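Local coordinates for scarecrow-like protein 3 (Arabidopsis thaliana, PDB 6KPB) that probably acts as a transcription factor in plant development and binds zinc finger proteins of the IDD family, among them JACKDAW/IDD10, at residues A[354-359]-A[415-420]; A[362-367]-A[403-408]; A[179-184]-A[214-219]. All blocks are in the same frame, centred on the assembly; numbering follows the deposited sequence.

Contact 1 (A[354-359]-A[415-420]); sequences DHNGST and RHEKLE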
loop_
_atom_site.group_PDB
_atom_site.type_symbol
_atom_site.label_atom_id
_atom_site.label_comp_id
_atom_site.label_asym_id
_atom_site.label_seq_id
_atom_site.Cartn_x
_atom_site.Cartn_y
_atom_site.Cartn_z
ATOM N N ASP A 354 3.004 26.261 -16.094
ATOM C CA ASP A 354 3.369 27.014 -14.896
ATOM C C ASP A 354 2.678 26.367 -13.703
ATOM O O ASP A 354 1.556 26.720 -13.336
ATOM C CB ASP A 354 2.990 28.481 -15.034
ATOM C CG ASP A 354 3.520 29.332 -13.891
ATOM O OD1 ASP A 354 4.241 28.792 -13.024
ATOM O OD2 ASP A 354 3.216 30.542 -13.861
ATOM N N HIS A 355 3.359 25.397 -13.095
ATOM C CA HIS A 355 2.888 24.738 -11.885
ATOM C C HIS A 355 3.731 25.100 -10.668
ATOM O O HIS A 355 3.649 24.416 -9.642
ATOM C CB HIS A 355 2.869 23.222 -12.080
ATOM C CG HIS A 355 1.878 22.757 -13.101
ATOM N ND1 HIS A 355 1.893 21.484 -13.629
ATOM C CD2 HIS A 355 0.838 23.395 -13.690
ATOM C CE1 HIS A 355 0.908 21.357 -14.500
ATOM N NE2 HIS A 355 0.252 22.503 -14.555
ATOM N N ASN A 356 4.540 26.158 -10.761
ATOM C CA ASN A 356 5.404 26.595 -9.673
ATOM C C ASN A 356 4.980 27.957 -9.135
ATOM O O ASN A 356 5.804 28.700 -8.593
ATOM C CB ASN A 356 6.861 26.639 -10.131
ATOM C CG ASN A 356 7.837 26.595 -8.970
ATOM O OD1 ASN A 356 7.523 26.082 -7.896
ATOM N ND2 ASN A 356 9.033 27.134 -9.185
ATOM N N GLY A 357 3.704 28.295 -9.297
ATOM C CA GLY A 357 3.189 29.550 -8.788
ATOM C C GLY A 357 3.376 29.688 -7.291
ATOM O O GLY A 357 3.574 28.709 -6.566
ATOM N N SER A 358 3.317 30.937 -6.829
ATOM C CA SER A 358 3.613 31.232 -5.433
ATOM C C SER A 358 2.529 30.693 -4.504
ATOM O O SER A 358 2.830 30.056 -3.487
ATOM C CB SER A 358 3.787 32.742 -5.255
ATOM O OG SER A 358 2.633 33.441 -5.691
ATOM N N THR A 359 1.265 30.917 -4.842
ATOM C CA THR A 359 0.163 30.561 -3.961
ATOM C C THR A 359 -0.490 29.249 -4.387
ATOM O O THR A 359 -0.304 28.763 -5.505
ATOM C CB THR A 359 -0.892 31.671 -3.927
ATOM O OG1 THR A 359 -1.637 31.665 -5.151
ATOM C CG2 THR A 359 -0.234 33.029 -3.746
ATOM N N ARG A 415 7.916 20.988 -9.690
ATOM C CA ARG A 415 7.839 22.432 -9.916
ATOM C C ARG A 415 7.988 22.702 -11.411
ATOM O O ARG A 415 9.026 23.153 -11.903
ATOM C CB ARG A 415 8.895 23.158 -9.093
ATOM C CG ARG A 415 8.683 23.033 -7.593
ATOM C CD ARG A 415 9.801 23.694 -6.809
ATOM N NE ARG A 415 9.473 23.801 -5.391
ATOM C CZ ARG A 415 8.908 24.867 -4.836
ATOM N NH1 ARG A 415 8.614 25.923 -5.582
ATOM N NH2 ARG A 415 8.640 24.882 -3.538
ATOM N N HIS A 416 6.913 22.421 -12.142
ATOM C CA HIS A 416 6.921 22.592 -13.587
ATOM C C HIS A 416 6.865 24.070 -13.952
ATOM O O HIS A 416 6.131 24.851 -13.341
ATOM C CB HIS A 416 5.738 21.848 -14.209
ATOM C CG HIS A 416 5.610 20.426 -13.754
ATOM N ND1 HIS A 416 4.392 19.791 -13.629
ATOM C CD2 HIS A 416 6.546 19.517 -13.392
ATOM C CE1 HIS A 416 4.583 18.554 -13.209
ATOM N NE2 HIS A 416 5.882 18.362 -13.058
ATOM N N GLU A 417 7.652 24.454 -14.955
ATOM C CA GLU A 417 7.646 25.816 -15.468
ATOM C C GLU A 417 7.634 25.770 -16.990
ATOM O O GLU A 417 7.936 24.742 -17.601
ATOM C CB GLU A 417 8.848 26.622 -14.953
ATOM C CG GLU A 417 8.833 26.853 -13.447
ATOM C CD GLU A 417 9.840 27.898 -13.003
ATOM O OE1 GLU A 417 10.865 28.071 -13.697
ATOM O OE2 GLU A 417 9.603 28.550 -11.964
ATOM N N LYS A 418 7.271 26.896 -17.598
ATOM C CA LYS A 418 7.120 26.936 -19.044
ATOM C C LYS A 418 8.482 27.016 -19.734
ATOM O O LYS A 418 9.518 27.266 -19.113
ATOM C CB LYS A 418 6.236 28.109 -19.467
ATOM C CG LYS A 418 4.772 27.952 -19.083
ATOM C CD LYS A 418 3.860 28.688 -20.053
ATOM C CE LYS A 418 3.714 27.933 -21.366
ATOM N NZ LYS A 418 3.039 26.616 -21.183
ATOM N N LEU A 419 8.457 26.801 -21.053
ATOM C CA LEU A 419 9.689 26.724 -21.832
ATOM C C LEU A 419 10.452 28.043 -21.813
ATOM O O LEU A 419 11.689 28.052 -21.781
ATOM C CB LEU A 419 9.363 26.314 -23.269
ATOM C CG LEU A 419 10.465 26.430 -24.323
ATOM C CD1 LEU A 419 11.616 25.483 -24.018
ATOM C CD2 LEU A 419 9.900 26.169 -25.712
ATOM N N GLU A 420 9.733 29.169 -21.837
ATOM C CA GLU A 420 10.393 30.470 -21.870
ATOM C C GLU A 420 11.254 30.689 -20.632
ATOM O O GLU A 420 12.343 31.269 -20.716
ATOM C CB GLU A 420 9.350 31.579 -22.009
ATOM C CG GLU A 420 9.887 32.981 -21.793
ATOM C CD GLU A 420 8.890 34.049 -22.195
ATOM O OE1 GLU A 420 8.124 33.815 -23.154
ATOM O OE2 GLU A 420 8.867 35.118 -21.549
#

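Contact 2 (A[362-367]-A[403-408]); sequences ERLLES and NIISCE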
loop_
_atom_site.group_PDB
_atom_site.type_symbol
_atom_site.label_atom_id
_atom_site.label_comp_id
_atom_site.label_asym_id
_atom_site.label_seq_id
_atom_site.Cartn_x
_atom_site.Cartn_y
_atom_site.Cartn_z
ATOM N N GLU A 362 -2.981 29.740 -7.326
ATOM C CA GLU A 362 -2.283 29.836 -8.604
ATOM C C GLU A 362 -2.030 28.454 -9.190
ATOM O O GLU A 362 -2.447 28.151 -10.314
ATOM C CB GLU A 362 -0.963 30.586 -8.426
ATOM C CG GLU A 362 -1.088 32.090 -8.286
ATOM C CD GLU A 362 0.239 32.743 -7.952
ATOM O OE1 GLU A 362 1.078 32.080 -7.304
ATOM O OE2 GLU A 362 0.449 33.911 -8.339
ATOM N N ARG A 363 -1.343 27.597 -8.431
ATOM C CA ARG A 363 -0.997 26.272 -8.930
ATOM C C ARG A 363 -2.234 25.417 -9.164
ATOM O O ARG A 363 -2.250 24.600 -10.090
ATOM C CB ARG A 363 -0.044 25.582 -7.955
ATOM C CG ARG A 363 1.159 26.434 -7.586
ATOM C CD ARG A 363 2.269 25.606 -6.966
ATOM N NE ARG A 363 1.849 24.940 -5.739
ATOM C CZ ARG A 363 1.799 25.531 -4.549
ATOM N NH1 ARG A 363 2.138 26.807 -4.422
ATOM N NH2 ARG A 363 1.411 24.843 -3.483
ATOM N N LEU A 364 -3.277 25.595 -8.351
ATOM C CA LEU A 364 -4.498 24.822 -8.546
ATOM C C LEU A 364 -5.185 25.191 -9.855
ATOM O O LEU A 364 -5.667 24.311 -10.576
ATOM C CB LEU A 364 -5.449 25.029 -7.369
ATOM C CG LEU A 364 -6.818 24.363 -7.518
ATOM C CD1 LEU A 364 -6.661 22.865 -7.704
ATOM C CD2 LEU A 364 -7.701 24.663 -6.324
ATOM N N LEU A 365 -5.237 26.485 -10.179
ATOM C CA LEU A 365 -5.917 26.915 -11.397
ATOM C C LEU A 365 -5.230 26.360 -12.639
ATOM O O LEU A 365 -5.881 25.786 -13.518
ATOM C CB LEU A 365 -5.982 28.441 -11.454
ATOM C CG LEU A 365 -7.067 29.089 -10.593
ATOM C CD1 LEU A 365 -7.045 30.601 -10.740
ATOM C CD2 LEU A 365 -8.434 28.531 -10.958
ATOM N N GLU A 366 -3.907 26.515 -12.724
ATOM C CA GLU A 366 -3.190 26.070 -13.915
ATOM C C GLU A 366 -3.152 24.550 -14.009
ATOM O O GLU A 366 -3.396 23.980 -15.079
ATOM C CB GLU A 366 -1.775 26.652 -13.924
ATOM C CG GLU A 366 -1.703 28.058 -14.493
ATOM C CD GLU A 366 -2.252 28.138 -15.905
ATOM O OE1 GLU A 366 -1.684 27.481 -16.804
ATOM O OE2 GLU A 366 -3.259 28.845 -16.114
ATOM N N SER A 367 -2.846 23.873 -12.897
ATOM C CA SER A 367 -2.757 22.415 -12.932
ATOM C C SER A 367 -4.094 21.778 -13.283
ATOM O O SER A 367 -4.126 20.707 -13.901
ATOM C CB SER A 367 -2.250 21.881 -11.591
ATOM O OG SER A 367 -3.114 22.258 -10.533
ATOM N N ASN A 403 1.659 16.141 -5.283
ATOM C CA ASN A 403 2.881 16.842 -4.909
ATOM C C ASN A 403 2.785 18.334 -5.198
ATOM O O ASN A 403 3.335 19.146 -4.445
ATOM C CB ASN A 403 4.079 16.232 -5.637
ATOM C CG ASN A 403 5.402 16.792 -5.152
ATOM O OD1 ASN A 403 6.043 17.587 -5.838
ATOM N ND2 ASN A 403 5.812 16.385 -3.957
ATOM N N ILE A 404 2.091 18.713 -6.273
ATOM C CA ILE A 404 1.944 20.127 -6.605
ATOM C C ILE A 404 1.055 20.839 -5.591
ATOM O O ILE A 404 1.289 22.009 -5.262
ATOM C CB ILE A 404 1.395 20.275 -8.037
ATOM C CG1 ILE A 404 2.427 19.798 -9.062
ATOM C CG2 ILE A 404 0.993 21.714 -8.323
ATOM C CD1 ILE A 404 1.868 19.645 -10.459
ATOM N N ILE A 405 0.046 20.155 -5.061
ATOM C CA ILE A 405 -1.004 20.802 -4.285
ATOM C C ILE A 405 -0.750 20.703 -2.785
ATOM O O ILE A 405 -1.022 21.651 -2.045
ATOM C CB ILE A 405 -2.378 20.208 -4.660
ATOM C CG1 ILE A 405 -2.691 20.482 -6.133
ATOM C CG2 ILE A 405 -3.476 20.774 -3.774
ATOM C CD1 ILE A 405 -2.810 21.953 -6.468
ATOM N N SER A 406 -0.221 19.576 -2.313
ATOM C CA SER A 406 -0.135 19.315 -0.882
ATOM C C SER A 406 1.265 19.478 -0.301
ATOM O O SER A 406 1.419 19.383 0.920
ATOM C CB SER A 406 -0.650 17.906 -0.573
ATOM O OG SER A 406 0.266 16.919 -1.014
ATOM N N CYS A 407 2.283 19.718 -1.121
ATOM C CA CYS A 407 3.653 19.809 -0.636
ATOM C C CYS A 407 4.189 21.230 -0.767
ATOM O O CYS A 407 3.687 22.043 -1.548
ATOM C CB CYS A 407 4.569 18.836 -1.386
ATOM S SG CYS A 407 4.269 17.095 -1.003
ATOM N N GLU A 408 5.227 21.518 0.020
ATOM C CA GLU A 408 5.878 22.819 0.022
ATOM C C GLU A 408 7.371 22.642 0.264
ATOM O O GLU A 408 7.842 21.564 0.640
ATOM C CB GLU A 408 5.279 23.754 1.082
ATOM C CG GLU A 408 3.962 24.400 0.680
ATOM C CD GLU A 408 4.108 25.341 -0.502
ATOM O OE1 GLU A 408 5.241 25.788 -0.783
ATOM O OE2 GLU A 408 3.086 25.635 -1.157
#

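Contact 3 (A[179-184]-A[214-219]); sequences QWLALL and HRLIEE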
loop_
_atom_site.group_PDB
_atom_site.type_symbol
_atom_site.label_atom_id
_atom_site.label_comp_id
_atom_site.label_asym_id
_atom_site.label_seq_id
_atom_site.Cartn_x
_atom_site.Cartn_y
_atom_site.Cartn_z
ATOM N N GLN A 179 15.006 4.401 -25.439
ATOM C CA GLN A 179 15.629 5.635 -25.901
ATOM C C GLN A 179 16.968 5.363 -26.575
ATOM O O GLN A 179 17.274 5.948 -27.620
ATOM C CB GLN A 179 15.807 6.598 -24.728
ATOM C CG GLN A 179 16.558 7.872 -25.068
ATOM C CD GLN A 179 16.647 8.820 -23.889
ATOM O OE1 GLN A 179 16.561 8.400 -22.734
ATOM N NE2 GLN A 179 16.815 10.106 -24.172
ATOM N N TRP A 180 17.781 4.481 -25.995
ATOM C CA TRP A 180 19.114 4.222 -26.520
ATOM C C TRP A 180 19.184 3.006 -27.434
ATOM O O TRP A 180 20.167 2.862 -28.168
ATOM C CB TRP A 180 20.117 4.053 -25.371
ATOM C CG TRP A 180 20.006 5.121 -24.317
ATOM C CD1 TRP A 180 19.820 4.934 -22.978
ATOM C CD2 TRP A 180 20.059 6.543 -24.518
ATOM N NE1 TRP A 180 19.761 6.145 -22.332
ATOM C CE2 TRP A 180 19.904 7.148 -23.255
ATOM C CE3 TRP A 180 20.224 7.360 -25.641
ATOM C CZ2 TRP A 180 19.908 8.532 -23.085
ATOM C CZ3 TRP A 180 20.227 8.732 -25.469
ATOM C CH2 TRP A 180 20.069 9.304 -24.200
ATOM N N LEU A 181 18.177 2.129 -27.404
ATOM C CA LEU A 181 18.151 1.017 -28.350
ATOM C C LEU A 181 18.067 1.522 -29.784
ATOM O O LEU A 181 18.730 0.986 -30.680
ATOM C CB LEU A 181 16.982 0.083 -28.036
ATOM C CG LEU A 181 17.111 -0.809 -26.799
ATOM C CD1 LEU A 181 15.787 -1.485 -26.486
ATOM C CD2 LEU A 181 18.205 -1.844 -26.997
ATOM N N ALA A 182 17.262 2.560 -30.020
ATOM C CA ALA A 182 17.180 3.144 -31.353
ATOM C C ALA A 182 18.475 3.856 -31.725
ATOM O O ALA A 182 18.945 3.744 -32.863
ATOM C CB ALA A 182 15.996 4.106 -31.434
ATOM N N LEU A 183 19.068 4.591 -30.780
ATOM C CA LEU A 183 20.314 5.296 -31.069
ATOM C C LEU A 183 21.446 4.325 -31.372
ATOM O O LEU A 183 22.349 4.649 -32.151
ATOM C CB LEU A 183 20.692 6.207 -29.901
ATOM C CG LEU A 183 21.860 7.160 -30.161
ATOM C CD1 LEU A 183 21.521 8.084 -31.313
ATOM C CD2 LEU A 183 22.215 7.963 -28.918
ATOM N N LEU A 184 21.415 3.136 -30.768
ATOM C CA LEU A 184 22.413 2.117 -31.078
ATOM C C LEU A 184 22.342 1.712 -32.545
ATOM O O LEU A 184 23.360 1.696 -33.247
ATOM C CB LEU A 184 22.215 0.900 -30.173
ATOM C CG LEU A 184 23.010 0.859 -28.869
ATOM C CD1 LEU A 184 22.495 -0.249 -27.965
ATOM C CD2 LEU A 184 24.484 0.656 -29.167
ATOM N N HIS A 214 21.222 -4.942 -19.220
ATOM C CA HIS A 214 21.077 -6.220 -19.911
ATOM C C HIS A 214 20.561 -6.027 -21.330
ATOM O O HIS A 214 21.061 -6.654 -22.272
ATOM C CB HIS A 214 20.141 -7.141 -19.126
ATOM C CG HIS A 214 19.823 -8.423 -19.831
ATOM N ND1 HIS A 214 18.719 -8.571 -20.644
ATOM C CD2 HIS A 214 20.464 -9.614 -19.847
ATOM C CE1 HIS A 214 18.694 -9.799 -21.130
ATOM N NE2 HIS A 214 19.742 -10.453 -20.662
ATOM N N ARG A 215 19.565 -5.157 -21.508
ATOM C CA ARG A 215 18.979 -4.980 -22.832
ATOM C C ARG A 215 19.933 -4.251 -23.769
ATOM O O ARG A 215 20.001 -4.574 -24.955
ATOM C CB ARG A 215 17.657 -4.217 -22.732
ATOM C CG ARG A 215 16.742 -4.401 -23.931
ATOM C CD ARG A 215 15.381 -4.933 -23.508
ATOM N NE ARG A 215 14.330 -4.556 -24.448
ATOM C CZ ARG A 215 13.521 -3.514 -24.286
ATOM N NH1 ARG A 215 13.640 -2.740 -23.216
ATOM N NH2 ARG A 215 12.592 -3.246 -25.194
ATOM N N LEU A 216 20.673 -3.268 -23.252
ATOM C CA LEU A 216 21.581 -2.506 -24.106
ATOM C C LEU A 216 22.784 -3.342 -24.526
ATOM O O LEU A 216 23.186 -3.315 -25.695
ATOM C CB LEU A 216 22.027 -1.231 -23.393
ATOM C CG LEU A 216 20.932 -0.201 -23.109
ATOM C CD1 LEU A 216 21.534 1.110 -22.623
ATOM C CD2 LEU A 216 20.058 0.027 -24.335
ATOM N N ILE A 217 23.376 -4.090 -23.589
ATOM C CA ILE A 217 24.509 -4.947 -23.937
ATOM C C ILE A 217 24.076 -6.026 -24.919
ATOM O O ILE A 217 24.808 -6.366 -25.856
ATOM C CB ILE A 217 25.136 -5.558 -22.668
ATOM C CG1 ILE A 217 25.695 -4.464 -21.759
ATOM C CG2 ILE A 217 26.236 -6.546 -23.032
ATOM C CD1 ILE A 217 26.347 -5.000 -20.498
ATOM N N GLU A 218 22.874 -6.577 -24.724
ATOM C CA GLU A 218 22.380 -7.619 -25.616
ATOM C C GLU A 218 22.221 -7.100 -27.039
ATOM O O GLU A 218 22.568 -7.792 -28.003
ATOM C CB GLU A 218 21.050 -8.165 -25.094
ATOM C CG GLU A 218 20.539 -9.386 -25.837
ATOM C CD GLU A 218 19.147 -9.789 -25.395
ATOM O OE1 GLU A 218 18.344 -8.888 -25.073
ATOM O OE2 GLU A 218 18.857 -11.004 -25.361
ATOM N N GLU A 219 21.700 -5.880 -27.192
ATOM C CA GLU A 219 21.522 -5.323 -28.529
ATOM C C GLU A 219 22.857 -4.916 -29.140
ATOM O O GLU A 219 23.099 -5.155 -30.329
ATOM C CB GLU A 219 20.567 -4.131 -28.479
ATOM C CG GLU A 219 20.180 -3.580 -29.846
ATOM C CD GLU A 219 19.318 -4.541 -30.652
ATOM O OE1 GLU A 219 18.729 -5.467 -30.055
ATOM O OE2 GLU A 219 19.228 -4.367 -31.887
#

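Contact 1 (A[354-359]-A[415-420])
Asn356 spreads the two arms of its amide between Arg415 and Glu417, with CG anti to its backbone N (chi1 -159°) and so carried in among their side chains. ND2 of Asn356 gives a nearly straight hydrogen bond (175°) to OE2 of Glu417 at 3.2 Å; the acceptor lies in the amide plane, whereas the donor stands above the carboxylate plane. OD1 of Asn356 takes a weak bond from NH1 of Arg415 at 2.6 Å, at the guanidinium edge, with the two flat groups turned 85° apart. One residue back, the imidazoles of His355 and His416 meet rim to rim, their ND1 atoms 3.0 Å apart in a hydrogen bond that either could donate. Beside them the backbone N of His355 binds O of His416 at 2.8 Å. These bonds join two irregular pieces of the GRAS domain, the loop after strand 345-351 and the approach to helix 419-428, and thus probably the PFYRE and SAW regions. Further out, OD1 of Asn356 has its stronger partner in NH2 of Arg412, and Glu417 forms a salt bridge with Arg425 through OE1. An alanine at Asn356 would probably leave OE2 of Glu417, NH1 of Arg415 and NH2 of Arg412 without the amide that joins them.

Contact 2 (A[362-367]-A[403-408])
Leu364 and Ile405 mark the closest backbone approach, their CA atoms 6.8 Å apart, where consecutive helices 360-381 and 387-406 pack together as a helical hairpin of the GRAS domain. Ile405 and Ile404 share the apolar side of the contact. CD1 of Ile405, brought round by a bend at chi2 (-63°), lies 3.9 Å from CA of Leu364 and also touches CD1 of Leu364 and OG of Ser367. CG2 of Ile404 rests 4.0 Å from CB of Arg363.

The polar half belongs to Arg363. A bend at chi3 (-61°) places NE 3.0 Å from O of Ile404, in a fairly straight bond (160°) with the oxygen in the guanidinium plane. NH2 of Arg363 adds a weak bond to the same oxygen at 3.3 Å, so one carbonyl near the end of helix 387-406 is held by two N-H groups of one cation; the helix dipole would probably favour a positive charge there. NH2 of Arg363 also forms a salt bridge with OE2 of Glu408 at 3.0 Å, although the guanidinium and carboxylate planes are steeply inclined and the hydrogen bond is weak. Arg412 is the stronger partner of Glu408, while NH1 of Arg363 binds O of Gly357. Helix 92-109 packs against both helices, through Phe100 on Leu364 and Ser367 and Leu104 on Ile405, and helix 49-69 adds Ala64 against Leu364.

Contact 3 (A[179-184]-A[214-219])
Leu181 touches Leu216, Arg215 and Glu219 with the end of its side chain and gives the largest single share of the buried surface. From CB the chain runs to CG, anti to the carbonyl carbon (chi1 -73°), where CG comes 3.9 Å from CD2 of Leu216. There it forks. CD1 of Leu181 sits over the centre of one guanidinium face of Arg215, 3.7 Å above the plane, so the cation is packed flat against a methyl group. CD2 of Leu181 goes to the other two partners, lying 3.6 Å from CB of Glu219 and 3.7 Å from CD2 of Leu216.

Leu216 answers mainly with CD2, which besides touching Leu181 meets CB of Trp180 at 4.2 Å and borders CD1 of Leu184, itself 3.9 Å from O of Leu216. No hydrogen bond crosses between 179-184 and 214-219; the contact is van der Waals packing, joined by the guanidinium face of Arg215 and the CB and CG of Glu219.

The short helical segments run nearly parallel, 11° apart with axes 10.0 Å from each other, as expected of successive helices in a Rossmann-like alpha/beta fold. Helices 178-189 and 206-223 alternate in the chain with parallel strands 166-171, 196-203 and 227-233. Leu216 packs onto Phe227 and Phe229 on the last of these strands, while the Trp180 side chain touches Val169 and its NE1 is hydrogen-bonded to OD2 of Asp171, both in the predicted VHIID motif on the first.

In the fold
Followed from the N terminus, the chain first closes contact 3, bringing helix 206-223 back beside helix 178-189 after one strand, 196-203, of the central sheet. Contact 1 opens much later, in the loop leaving strand 345-351. Before it closes, the chain runs up helix 360-381 and returns along helix 387-406, making contact 2, so the smaller loop lies wholly within the larger one and none cross. Contacts 1 and 2 touch, their centres about 10 Å apart: contact 2 closes the helical hairpin, and contact 1 ties the loop leading into it to the chain entering helix 419-428. Contact 3 lies on the opposite side of the chain's centre, about 34 and 37 Å from contacts 1 and 2, centre to centre.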